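PDB 4ZR1: ceramide very long chain fatty acid hydroxylase SCS7 from Saccharomyces cerevisiae, which hydroxylates the very long chain fatty acid of ceramides, probably at C-2, using O2 and electrons from cytochrome b5 at what is likely a dimetal centre. Local coordinates for residues W111-A122 against Y215-V226; M244-L252 against G262-D271. All blocks are in the same frame, centred on the assembly; numbering follows the deposited sequence.

Overall arrangement
Contact 1 lies in the membrane part of the fold, where residues 111-122 of the first transmembrane helix pack against residues 215-226 of the fourth. Contact 2 is more deeply buried, closer to the centre of the molecule and probably on the cytoplasmic side, where helix 242-256 meets the segment 262-271. The two follow each other along the chain: helix 211-236, which supplies one half of contact 1, leads into helix 242-256 of contact 2, and the nearest atoms of the two contacts are about 5 Å apart. Contact 1 joins two helices through apolar and aromatic packing, with no hydrogen bond between them. Contact 2 sets a helix against a mostly irregular segment and adds a buried tyrosine-aspartate bond and a zinc ligand.

Contact 1: residues W111-A122 against Y215-V226; sequences WLPVVVYHMGVA and YAGFAGGLFGYV. With TRD (tridecane), chain K.
His118 presents one ring face to Phe218, whose edge atom CD2 stands over the centre of the imidazole; the centroids are 5.1 Å apart and the planes meet at 61°. Tyr117 covers part of the opposite face. With chi1 at -75°, CG lies beside the backbone N and the ring leans back toward the preceding turn, so that ND1 bonds Val114 O at 2.9 Å from above the carbonyl plane. A polar ring can thus sit among apolar neighbours. An alanine here is likely to open a gap between Phe218 and Tyr215 and leave Val114 O with its backbone donor alone.

These are transmembrane helices TM1 and TM4, nearly antiparallel at 156°, with axes 7.6 Å apart. Such closeness suits small Ala219, whose CB rests 3.5 Å from Val115 O. Tyr215 is a knob among Tyr117, His118, Val121 and Ala122; Val121 CG1 lies over the face of the Tyr215 ring, 3.8 Å from its centroid, in a CH-pi contact. Tyr225 turns its edge toward the five-membered ring of Trp111 in an offset edge-to-face pair, while Leu222 CD2 fits against Val114 CG1, 3.5 Å away. Gly221 CA lies 3.5 Å from TRD C7, where a side chain would hit the alkane.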
loop_
_atom_site.group_PDB
_atom_site.type_symbol
_atom_site.label_atom_id
_atom_site.label_comp_id
_atom_site.label_asym_id
_atom_site.label_seq_id
_atom_site.Cartn_x
_atom_site.Cartn_y
_atom_site.Cartn_z
ATOM N N TRP A 111 12.948 -1.785 -11.977
ATOM C CA TRP A 111 12.158 -0.944 -12.878
ATOM C C TRP A 111 12.850 0.288 -13.450
ATOM O O TRP A 111 12.497 0.734 -14.541
ATOM C CB TRP A 111 10.873 -0.532 -12.167
ATOM C CG TRP A 111 10.052 -1.740 -11.790
ATOM C CD1 TRP A 111 9.626 -2.086 -10.540
ATOM C CD2 TRP A 111 9.597 -2.779 -12.669
ATOM N NE1 TRP A 111 8.916 -3.261 -10.590
ATOM C CE2 TRP A 111 8.887 -3.710 -11.882
ATOM C CE3 TRP A 111 9.713 -3.009 -14.044
ATOM C CZ2 TRP A 111 8.298 -4.846 -12.419
ATOM C CZ3 TRP A 111 9.130 -4.134 -14.578
ATOM C CH2 TRP A 111 8.428 -5.043 -13.767
ATOM N N LEU A 112 13.829 0.835 -12.742
ATOM C CA LEU A 112 14.596 1.947 -13.291
ATOM C C LEU A 112 15.304 1.607 -14.622
ATOM O O LEU A 112 15.461 2.479 -15.463
ATOM C CB LEU A 112 15.617 2.446 -12.273
ATOM C CG LEU A 112 15.084 3.267 -11.097
ATOM C CD1 LEU A 112 16.252 3.872 -10.313
ATOM C CD2 LEU A 112 14.148 4.353 -11.568
ATOM N N PRO A 113 15.737 0.348 -14.827
ATOM C CA PRO A 113 16.228 0.110 -16.191
ATOM C C PRO A 113 15.130 0.176 -17.246
ATOM O O PRO A 113 15.411 0.542 -18.381
ATOM C CB PRO A 113 16.817 -1.303 -16.111
ATOM C CG PRO A 113 17.219 -1.450 -14.691
ATOM C CD PRO A 113 16.148 -0.731 -13.912
ATOM N N VAL A 114 13.901 -0.179 -16.890
ATOM C CA VAL A 114 12.812 -0.073 -17.849
ATOM C C VAL A 114 12.504 1.412 -18.110
ATOM O O VAL A 114 12.274 1.802 -19.249
ATOM C CB VAL A 114 11.549 -0.834 -17.367
ATOM C CG1 VAL A 114 10.400 -0.623 -18.331
ATOM C CG2 VAL A 114 11.852 -2.328 -17.253
ATOM N N VAL A 115 12.539 2.234 -17.061
ATOM C CA VAL A 115 12.342 3.675 -17.197
ATOM C C VAL A 115 13.350 4.296 -18.159
ATOM O O VAL A 115 12.987 5.036 -19.074
ATOM C CB VAL A 115 12.451 4.402 -15.838
ATOM C CG1 VAL A 115 12.517 5.894 -16.051
ATOM C CG2 VAL A 115 11.276 4.055 -14.952
ATOM N N VAL A 116 14.617 3.973 -17.944
ATOM C CA VAL A 116 15.704 4.514 -18.745
ATOM C C VAL A 116 15.665 4.031 -20.202
ATOM O O VAL A 116 15.999 4.789 -21.116
ATOM C CB VAL A 116 17.061 4.160 -18.114
ATOM C CG1 VAL A 116 18.206 4.549 -19.037
ATOM C CG2 VAL A 116 17.204 4.847 -16.751
ATOM N N TYR A 117 15.244 2.788 -20.429
ATOM C CA TYR A 117 15.165 2.278 -21.794
ATOM C C TYR A 117 14.071 2.986 -22.585
ATOM O O TYR A 117 14.313 3.445 -23.701
ATOM C CB TYR A 117 14.912 0.777 -21.821
ATOM C CG TYR A 117 14.544 0.266 -23.206
ATOM C CD1 TYR A 117 15.526 -0.096 -24.120
ATOM C CD2 TYR A 117 13.212 0.165 -23.600
ATOM C CE1 TYR A 117 15.190 -0.544 -25.386
ATOM C CE2 TYR A 117 12.869 -0.279 -24.858
ATOM C CZ TYR A 117 13.858 -0.635 -25.750
ATOM O OH TYR A 117 13.502 -1.086 -27.008
ATOM N N HIS A 118 12.868 3.055 -22.023
ATOM C CA HIS A 118 11.754 3.696 -22.719
ATOM C C HIS A 118 12.000 5.186 -22.944
ATOM O O HIS A 118 11.622 5.732 -23.977
ATOM C CB HIS A 118 10.451 3.496 -21.954
ATOM C CG HIS A 118 9.883 2.116 -22.077
ATOM N ND1 HIS A 118 10.359 1.049 -21.349
ATOM C CD2 HIS A 118 8.870 1.633 -22.835
ATOM C CE1 HIS A 118 9.669 -0.034 -21.658
ATOM N NE2 HIS A 118 8.755 0.293 -22.553
ATOM N N MET A 119 12.639 5.846 -21.985
ATOM C CA MET A 119 12.915 7.263 -22.143
ATOM C C MET A 119 14.033 7.481 -23.153
ATOM O O MET A 119 13.972 8.404 -23.963
ATOM C CB MET A 119 13.277 7.915 -20.803
ATOM C CG MET A 119 13.386 9.442 -20.874
ATOM S SD MET A 119 11.959 10.242 -21.670
ATOM C CE MET A 119 12.287 11.959 -21.323
ATOM N N GLY A 120 15.056 6.635 -23.097
ATOM C CA GLY A 120 16.163 6.722 -24.034
ATOM C C GLY A 120 15.724 6.560 -25.482
ATOM O O GLY A 120 16.236 7.250 -26.359
ATOM N N VAL A 121 14.777 5.651 -25.724
ATOM C CA VAL A 121 14.198 5.440 -27.045
ATOM C C VAL A 121 13.511 6.705 -27.539
ATOM O O VAL A 121 13.716 7.139 -28.674
ATOM C CB VAL A 121 13.159 4.293 -27.047
ATOM C CG1 VAL A 121 12.384 4.276 -28.363
ATOM C CG2 VAL A 121 13.824 2.948 -26.784
ATOM N N ALA A 122 12.685 7.287 -26.678
ATOM C CA ALA A 122 11.979 8.512 -27.007
ATOM C C ALA A 122 12.941 9.661 -27.355
ATOM O O ALA A 122 12.674 10.444 -28.267
ATOM C CB ALA A 122 11.070 8.908 -25.856
ATOM N N TYR A 215 6.524 5.975 -25.228
ATOM C CA TYR A 215 7.802 5.674 -24.602
ATOM C C TYR A 215 8.126 6.677 -23.510
ATOM O O TYR A 215 8.429 6.290 -22.378
ATOM C CB TYR A 215 8.921 5.644 -25.639
ATOM C CG TYR A 215 8.982 4.337 -26.384
ATOM C CD1 TYR A 215 9.663 3.247 -25.856
ATOM C CD2 TYR A 215 8.340 4.184 -27.604
ATOM C CE1 TYR A 215 9.707 2.050 -26.521
ATOM C CE2 TYR A 215 8.383 2.986 -28.280
ATOM C CZ TYR A 215 9.068 1.926 -27.732
ATOM O OH TYR A 215 9.108 0.735 -28.412
ATOM N N ALA A 216 8.043 7.959 -23.848
ATOM C CA ALA A 216 8.353 9.030 -22.901
ATOM C C ALA A 216 7.314 9.108 -21.788
ATOM O O ALA A 216 7.657 9.289 -20.619
ATOM C CB ALA A 216 8.447 10.363 -23.625
ATOM N N GLY A 217 6.043 8.981 -22.158
ATOM C CA GLY A 217 4.954 9.044 -21.197
ATOM C C GLY A 217 4.967 7.874 -20.226
ATOM O O GLY A 217 4.833 8.062 -19.017
ATOM N N PHE A 218 5.121 6.660 -20.752
ATOM C CA PHE A 218 5.190 5.482 -19.904
ATOM C C PHE A 218 6.424 5.519 -19.007
ATOM O O PHE A 218 6.358 5.111 -17.845
ATOM C CB PHE A 218 5.203 4.194 -20.735
ATOM C CG PHE A 218 5.336 2.954 -19.907
ATOM C CD1 PHE A 218 4.262 2.494 -19.149
ATOM C CD2 PHE A 218 6.534 2.254 -19.866
ATOM C CE1 PHE A 218 4.377 1.347 -18.365
ATOM C CE2 PHE A 218 6.654 1.100 -19.086
ATOM C CZ PHE A 218 5.574 0.654 -18.332
ATOM N N ALA A 219 7.547 5.997 -19.539
ATOM C CA ALA A 219 8.763 6.046 -18.741
ATOM C C ALA A 219 8.509 6.886 -17.493
ATOM O O ALA A 219 8.926 6.521 -16.394
ATOM C CB ALA A 219 9.928 6.604 -19.551
ATOM N N GLY A 220 7.801 8.001 -17.669
ATOM C CA GLY A 220 7.480 8.899 -16.575
ATOM C C GLY A 220 6.534 8.304 -15.539
ATOM O O GLY A 220 6.786 8.386 -14.337
ATOM N N GLY A 221 5.437 7.719 -16.005
ATOM C CA GLY A 221 4.508 7.039 -15.128
ATOM C C GLY A 221 5.194 5.941 -14.328
ATOM O O GLY A 221 4.927 5.765 -13.130
ATOM N N LEU A 222 6.098 5.211 -14.981
ATOM C CA LEU A 222 6.811 4.133 -14.315
ATOM C C LEU A 222 7.775 4.693 -13.265
ATOM O O LEU A 222 7.858 4.156 -12.149
ATOM C CB LEU A 222 7.558 3.269 -15.332
ATOM C CG LEU A 222 8.267 2.051 -14.745
ATOM C CD1 LEU A 222 7.275 1.168 -14.043
ATOM C CD2 LEU A 222 8.970 1.290 -15.838
ATOM N N PHE A 223 8.479 5.774 -13.614
ATOM C CA PHE A 223 9.411 6.436 -12.689
ATOM C C PHE A 223 8.672 6.960 -11.461
ATOM O O PHE A 223 9.170 6.895 -10.338
ATOM C CB PHE A 223 10.142 7.586 -13.388
ATOM C CG PHE A 223 11.043 8.384 -12.481
ATOM C CD1 PHE A 223 12.293 7.903 -12.118
ATOM C CD2 PHE A 223 10.645 9.617 -11.998
ATOM C CE1 PHE A 223 13.118 8.634 -11.286
ATOM C CE2 PHE A 223 11.469 10.352 -11.177
ATOM C CZ PHE A 223 12.710 9.862 -10.822
ATOM N N GLY A 224 7.473 7.476 -11.694
ATOM C CA GLY A 224 6.627 7.956 -10.628
ATOM C C GLY A 224 6.233 6.834 -9.700
ATOM O O GLY A 224 6.197 7.031 -8.488
ATOM N N TYR A 225 5.950 5.656 -10.260
ATOM C CA TYR A 225 5.634 4.494 -9.433
ATOM C C TYR A 225 6.800 4.146 -8.507
ATOM O O TYR A 225 6.604 3.900 -7.312
ATOM C CB TYR A 225 5.281 3.262 -10.274
ATOM C CG TYR A 225 5.545 2.012 -9.478
ATOM C CD1 TYR A 225 4.706 1.652 -8.425
ATOM C CD2 TYR A 225 6.668 1.218 -9.732
ATOM C CE1 TYR A 225 4.967 0.522 -7.658
ATOM C CE2 TYR A 225 6.935 0.091 -8.964
ATOM C CZ TYR A 225 6.080 -0.248 -7.928
ATOM O OH TYR A 225 6.337 -1.351 -7.159
ATOM N N VAL A 226 8.008 4.106 -9.071
ATOM C CA VAL A 226 9.210 3.792 -8.298
ATOM C C VAL A 226 9.458 4.805 -7.187
ATOM O O VAL A 226 9.844 4.436 -6.075
ATOM C CB VAL A 226 10.448 3.727 -9.195
ATOM C CG1 VAL A 226 11.688 3.459 -8.350
ATOM C CG2 VAL A 226 10.251 2.640 -10.262
HETATM C C1 TRD K . 0.129 0.169 -10.320
HETATM C C2 TRD K . 0.096 0.447 -11.818
HETATM C C3 TRD K . 1.275 1.333 -12.195
HETATM C C4 TRD K . 1.091 1.985 -13.555
HETATM C C5 TRD K . 2.359 2.723 -13.955
HETATM C C6 TRD K . 2.255 3.178 -15.396
HETATM C C7 TRD K . 1.911 4.656 -15.469
HETATM C C8 TRD K . 1.263 5.021 -16.799
HETATM C C9 TRD K . 1.546 6.479 -17.141
HETATM C C10 TRD K . 0.785 6.968 -18.361
HETATM C C11 TRD K . 1.182 8.393 -18.705
HETATM C C12 TRD K . 0.474 8.860 -19.969
HETATM C C13 TRD K . 0.929 10.243 -20.426
#

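Contact 2: residues M244-L252 against G262-D271; sequences MRKLKKYHL and GFGVTSWFWD. With ZN (zinc ion), chain C.
The helix carrying the HXXHH histidine box, which begins at His251, is backed by the segment 262-271, and Tyr250 is the main link between them. Tyr250 and Asp271 approach from opposite directions, and the phenol OH donates to Asp271 OD2 at 2.5 Å. The carboxylate oxygen is met from above its plane, with the ring and carboxylate planes 53° apart. Gly264 N reaches the same oxygen from the other face at 3.0 Å, and Phe263 N bonds Asp271 OD1 on that oxygen's syn lone pair. Outside the two segments, OD1 also bonds the hydroxyl of Thr276. The buried carboxylate is therefore held by several donors, which would probably favour its charged form and fix its rotation, while tying the loop to the histidine-box helix.

Trp268 turns its edge to one face of Tyr250, with CE3 toward the rim of the ring, 3.8 Å from Tyr250 CG, in an edge-to-face pair with planes at 51°. Its chi1 of 54° sets CG between the backbone N and the carbonyl carbon, bringing the edge of the indole to the phenol face, and Trp268 CB lies 3.4 Å from Tyr250 CZ. Gly264 O lies at the phenol edge, in its plane. Glycine suits position 262, where the backbone takes a positive phi and CA packs against the phenol oxygen.

One helical turn earlier, Leu247 fills the angle between helix and loop: its CD2 is 3.5 Å from Val265 O, and its CD1 touches the Trp268 ring. His251, next to Tyr250, lies side by side with Val265, whose CB is 4.0 Å from His251 ND1. The other nitrogen, His251 NE2, binds zinc at 2.2 Å, and His177, His232, His236 and His255 complete that metal's shell. Ser267 OG accepts from Phe269 N in an ST turn, at the start of helix 269-273.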
loop_
_atom_site.group_PDB
_atom_site.type_symbol
_atom_site.label_atom_id
_atom_site.label_comp_id
_atom_site.label_asym_id
_atom_site.label_seq_id
_atom_site.Cartn_x
_atom_site.Cartn_y
_atom_site.Cartn_z
ATOM N N MET A 244 10.402 16.078 4.616
ATOM C CA MET A 244 9.502 14.938 4.414
ATOM C C MET A 244 8.873 14.464 5.714
ATOM O O MET A 244 7.946 13.658 5.707
ATOM C CB MET A 244 10.238 13.766 3.755
ATOM C CG MET A 244 10.319 13.863 2.242
ATOM S SD MET A 244 11.345 12.571 1.527
ATOM C CE MET A 244 10.368 11.116 1.864
ATOM N N ARG A 245 9.382 14.981 6.824
ATOM C CA ARG A 245 9.019 14.510 8.155
ATOM C C ARG A 245 7.519 14.644 8.444
ATOM O O ARG A 245 6.947 13.843 9.177
ATOM C CB ARG A 245 9.843 15.275 9.192
ATOM C CG ARG A 245 10.051 14.555 10.498
ATOM C CD ARG A 245 11.273 15.093 11.240
ATOM N NE ARG A 245 12.526 14.845 10.529
ATOM C CZ ARG A 245 13.727 15.147 11.018
ATOM N NH1 ARG A 245 14.826 14.888 10.320
ATOM N NH2 ARG A 245 13.834 15.707 12.215
ATOM N N LYS A 246 6.885 15.647 7.850
ATOM C CA LYS A 246 5.458 15.888 8.042
ATOM C C LYS A 246 4.603 15.079 7.080
ATOM O O LYS A 246 3.410 14.880 7.313
ATOM C CB LYS A 246 5.147 17.379 7.895
ATOM C CG LYS A 246 5.147 18.109 9.224
ATOM C CD LYS A 246 5.590 19.563 9.114
ATOM C CE LYS A 246 6.590 19.881 10.227
ATOM N NZ LYS A 246 7.130 21.264 10.120
ATOM N N LEU A 247 5.210 14.618 5.993
ATOM C CA LEU A 247 4.531 13.704 5.090
ATOM C C LEU A 247 4.470 12.334 5.777
ATOM O O LEU A 247 3.509 11.573 5.621
ATOM C CB LEU A 247 5.260 13.630 3.749
ATOM C CG LEU A 247 4.653 12.778 2.631
ATOM C CD1 LEU A 247 3.329 13.349 2.136
ATOM C CD2 LEU A 247 5.641 12.653 1.487
ATOM N N LYS A 248 5.502 12.046 6.565
ATOM C CA LYS A 248 5.551 10.838 7.371
ATOM C C LYS A 248 4.428 10.804 8.396
ATOM O O LYS A 248 3.791 9.773 8.594
ATOM C CB LYS A 248 6.906 10.714 8.079
ATOM C CG LYS A 248 6.988 9.496 8.973
ATOM C CD LYS A 248 8.394 9.231 9.487
ATOM C CE LYS A 248 8.405 7.924 10.268
ATOM N NZ LYS A 248 9.763 7.510 10.672
ATOM N N LYS A 249 4.192 11.932 9.055
ATOM C CA LYS A 249 3.124 12.004 10.039
ATOM C C LYS A 249 1.785 11.782 9.352
ATOM O O LYS A 249 0.911 11.096 9.879
ATOM C CB LYS A 249 3.134 13.347 10.778
ATOM C CG LYS A 249 1.828 13.630 11.529
ATOM C CD LYS A 249 1.931 14.807 12.494
ATOM C CE LYS A 249 0.559 15.419 12.765
ATOM N NZ LYS A 249 -0.226 15.592 11.507
ATOM N N TYR A 250 1.648 12.348 8.161
ATOM C CA TYR A 250 0.403 12.287 7.405
ATOM C C TYR A 250 0.053 10.861 7.001
ATOM O O TYR A 250 -1.070 10.394 7.203
ATOM C CB TYR A 250 0.511 13.172 6.163
ATOM C CG TYR A 250 -0.761 13.279 5.366
ATOM C CD1 TYR A 250 -1.759 14.164 5.739
ATOM C CD2 TYR A 250 -0.954 12.508 4.228
ATOM C CE1 TYR A 250 -2.919 14.280 5.004
ATOM C CE2 TYR A 250 -2.115 12.608 3.486
ATOM C CZ TYR A 250 -3.097 13.495 3.878
ATOM O OH TYR A 250 -4.255 13.599 3.138
ATOM N N HIS A 251 1.022 10.164 6.430
ATOM C CA HIS A 251 0.770 8.813 5.968
ATOM C C HIS A 251 0.564 7.843 7.130
ATOM O O HIS A 251 -0.295 6.962 7.073
ATOM C CB HIS A 251 1.910 8.318 5.090
ATOM C CG HIS A 251 1.753 6.890 4.686
ATOM N ND1 HIS A 251 0.748 6.464 3.848
ATOM C CD2 HIS A 251 2.436 5.781 5.047
ATOM C CE1 HIS A 251 0.832 5.157 3.690
ATOM N NE2 HIS A 251 1.850 4.719 4.405
ATOM N N LEU A 252 1.360 8.002 8.178
ATOM C CA LEU A 252 1.241 7.154 9.353
ATOM C C LEU A 252 -0.127 7.307 10.007
ATOM O O LEU A 252 -0.638 6.363 10.611
ATOM C CB LEU A 252 2.349 7.476 10.353
ATOM C CG LEU A 252 3.518 6.490 10.426
ATOM C CD1 LEU A 252 3.927 5.993 9.066
ATOM C CD2 LEU A 252 4.698 7.142 11.101
ATOM N N GLY A 262 -6.413 10.336 3.703
ATOM C CA GLY A 262 -4.967 10.324 3.543
ATOM C C GLY A 262 -4.461 9.330 2.511
ATOM O O GLY A 262 -3.459 8.637 2.740
ATOM N N PHE A 263 -5.139 9.267 1.368
ATOM C CA PHE A 263 -4.795 8.296 0.332
ATOM C C PHE A 263 -3.549 8.677 -0.467
ATOM O O PHE A 263 -2.904 7.808 -1.057
ATOM C CB PHE A 263 -5.982 8.092 -0.608
ATOM C CG PHE A 263 -7.220 7.624 0.094
ATOM C CD1 PHE A 263 -7.274 6.354 0.654
ATOM C CD2 PHE A 263 -8.325 8.447 0.205
ATOM C CE1 PHE A 263 -8.414 5.914 1.311
ATOM C CE2 PHE A 263 -9.469 8.013 0.861
ATOM C CZ PHE A 263 -9.511 6.742 1.417
ATOM N N GLY A 264 -3.198 9.960 -0.486
ATOM C CA GLY A 264 -1.976 10.370 -1.152
ATOM C C GLY A 264 -0.768 10.053 -0.289
ATOM O O GLY A 264 -0.798 10.326 0.910
ATOM N N VAL A 265 0.288 9.474 -0.863
ATOM C CA VAL A 265 1.440 9.124 -0.038
ATOM C C VAL A 265 2.721 9.779 -0.566
ATOM O O VAL A 265 3.664 10.001 0.205
ATOM C CB VAL A 265 1.607 7.540 0.122
ATOM C CG1 VAL A 265 0.386 6.794 -0.395
ATOM C CG2 VAL A 265 2.867 7.015 -0.524
ATOM N N THR A 266 2.768 10.138 -1.845
ATOM C CA THR A 266 3.856 11.032 -2.275
ATOM C C THR A 266 3.486 12.481 -2.015
ATOM O O THR A 266 4.353 13.356 -2.038
ATOM C CB THR A 266 4.212 10.892 -3.757
ATOM O OG1 THR A 266 3.047 11.132 -4.550
ATOM C CG2 THR A 266 4.762 9.509 -4.037
ATOM N N SER A 267 2.191 12.725 -1.792
ATOM C CA SER A 267 1.671 14.037 -1.378
ATOM C C SER A 267 0.184 13.931 -1.080
ATOM O O SER A 267 -0.455 12.960 -1.480
ATOM C CB SER A 267 1.878 15.105 -2.453
ATOM O OG SER A 267 0.865 15.010 -3.445
ATOM N N TRP A 268 -0.368 14.942 -0.411
ATOM C CA TRP A 268 -1.801 14.981 -0.134
ATOM C C TRP A 268 -2.522 15.899 -1.111
ATOM O O TRP A 268 -3.670 16.276 -0.890
ATOM C CB TRP A 268 -2.066 15.440 1.291
ATOM C CG TRP A 268 -1.418 16.724 1.616
ATOM C CD1 TRP A 268 -1.804 17.966 1.199
ATOM C CD2 TRP A 268 -0.269 16.916 2.451
ATOM N NE1 TRP A 268 -0.959 18.917 1.719
ATOM C CE2 TRP A 268 -0.008 18.300 2.492
ATOM C CE3 TRP A 268 0.566 16.050 3.167
ATOM C CZ2 TRP A 268 1.054 18.840 3.214
ATOM C CZ3 TRP A 268 1.615 16.588 3.890
ATOM C CH2 TRP A 268 1.852 17.968 3.906
ATOM N N PHE A 269 -1.826 16.254 -2.186
ATOM C CA PHE A 269 -2.377 17.074 -3.262
ATOM C C PHE A 269 -3.780 16.625 -3.668
ATOM O O PHE A 269 -4.750 17.360 -3.508
ATOM C CB PHE A 269 -1.431 17.028 -4.464
ATOM C CG PHE A 269 -1.862 17.882 -5.614
ATOM C CD1 PHE A 269 -1.576 19.232 -5.627
ATOM C CD2 PHE A 269 -2.540 17.334 -6.686
ATOM C CE1 PHE A 269 -1.968 20.022 -6.682
ATOM C CE2 PHE A 269 -2.932 18.123 -7.745
ATOM C CZ PHE A 269 -2.639 19.470 -7.744
ATOM N N TRP A 270 -3.885 15.400 -4.164
ATOM C CA TRP A 270 -5.163 14.873 -4.616
ATOM C C TRP A 270 -6.141 14.618 -3.470
ATOM O O TRP A 270 -7.342 14.453 -3.703
ATOM C CB TRP A 270 -4.937 13.591 -5.422
ATOM C CG TRP A 270 -4.119 13.827 -6.639
ATOM C CD1 TRP A 270 -2.840 13.411 -6.863
ATOM C CD2 TRP A 270 -4.506 14.571 -7.797
ATOM N NE1 TRP A 270 -2.410 13.834 -8.097
ATOM C CE2 TRP A 270 -3.418 14.553 -8.691
ATOM C CE3 TRP A 270 -5.675 15.256 -8.167
ATOM C CZ2 TRP A 270 -3.462 15.186 -9.935
ATOM C CZ3 TRP A 270 -5.719 15.880 -9.399
ATOM C CH2 TRP A 270 -4.620 15.841 -10.270
ATOM N N ASP A 271 -5.634 14.575 -2.240
ATOM C CA ASP A 271 -6.501 14.473 -1.070
ATOM C C ASP A 271 -7.279 15.769 -0.910
ATOM O O ASP A 271 -8.473 15.783 -0.606
ATOM C CB ASP A 271 -5.693 14.191 0.196
ATOM C CG ASP A 271 -5.514 12.709 0.456
ATOM O OD1 ASP A 271 -6.447 11.933 0.150
ATOM O OD2 ASP A 271 -4.433 12.326 0.959
HETATM ZN ZN ZN C . 1.893 2.505 4.506
#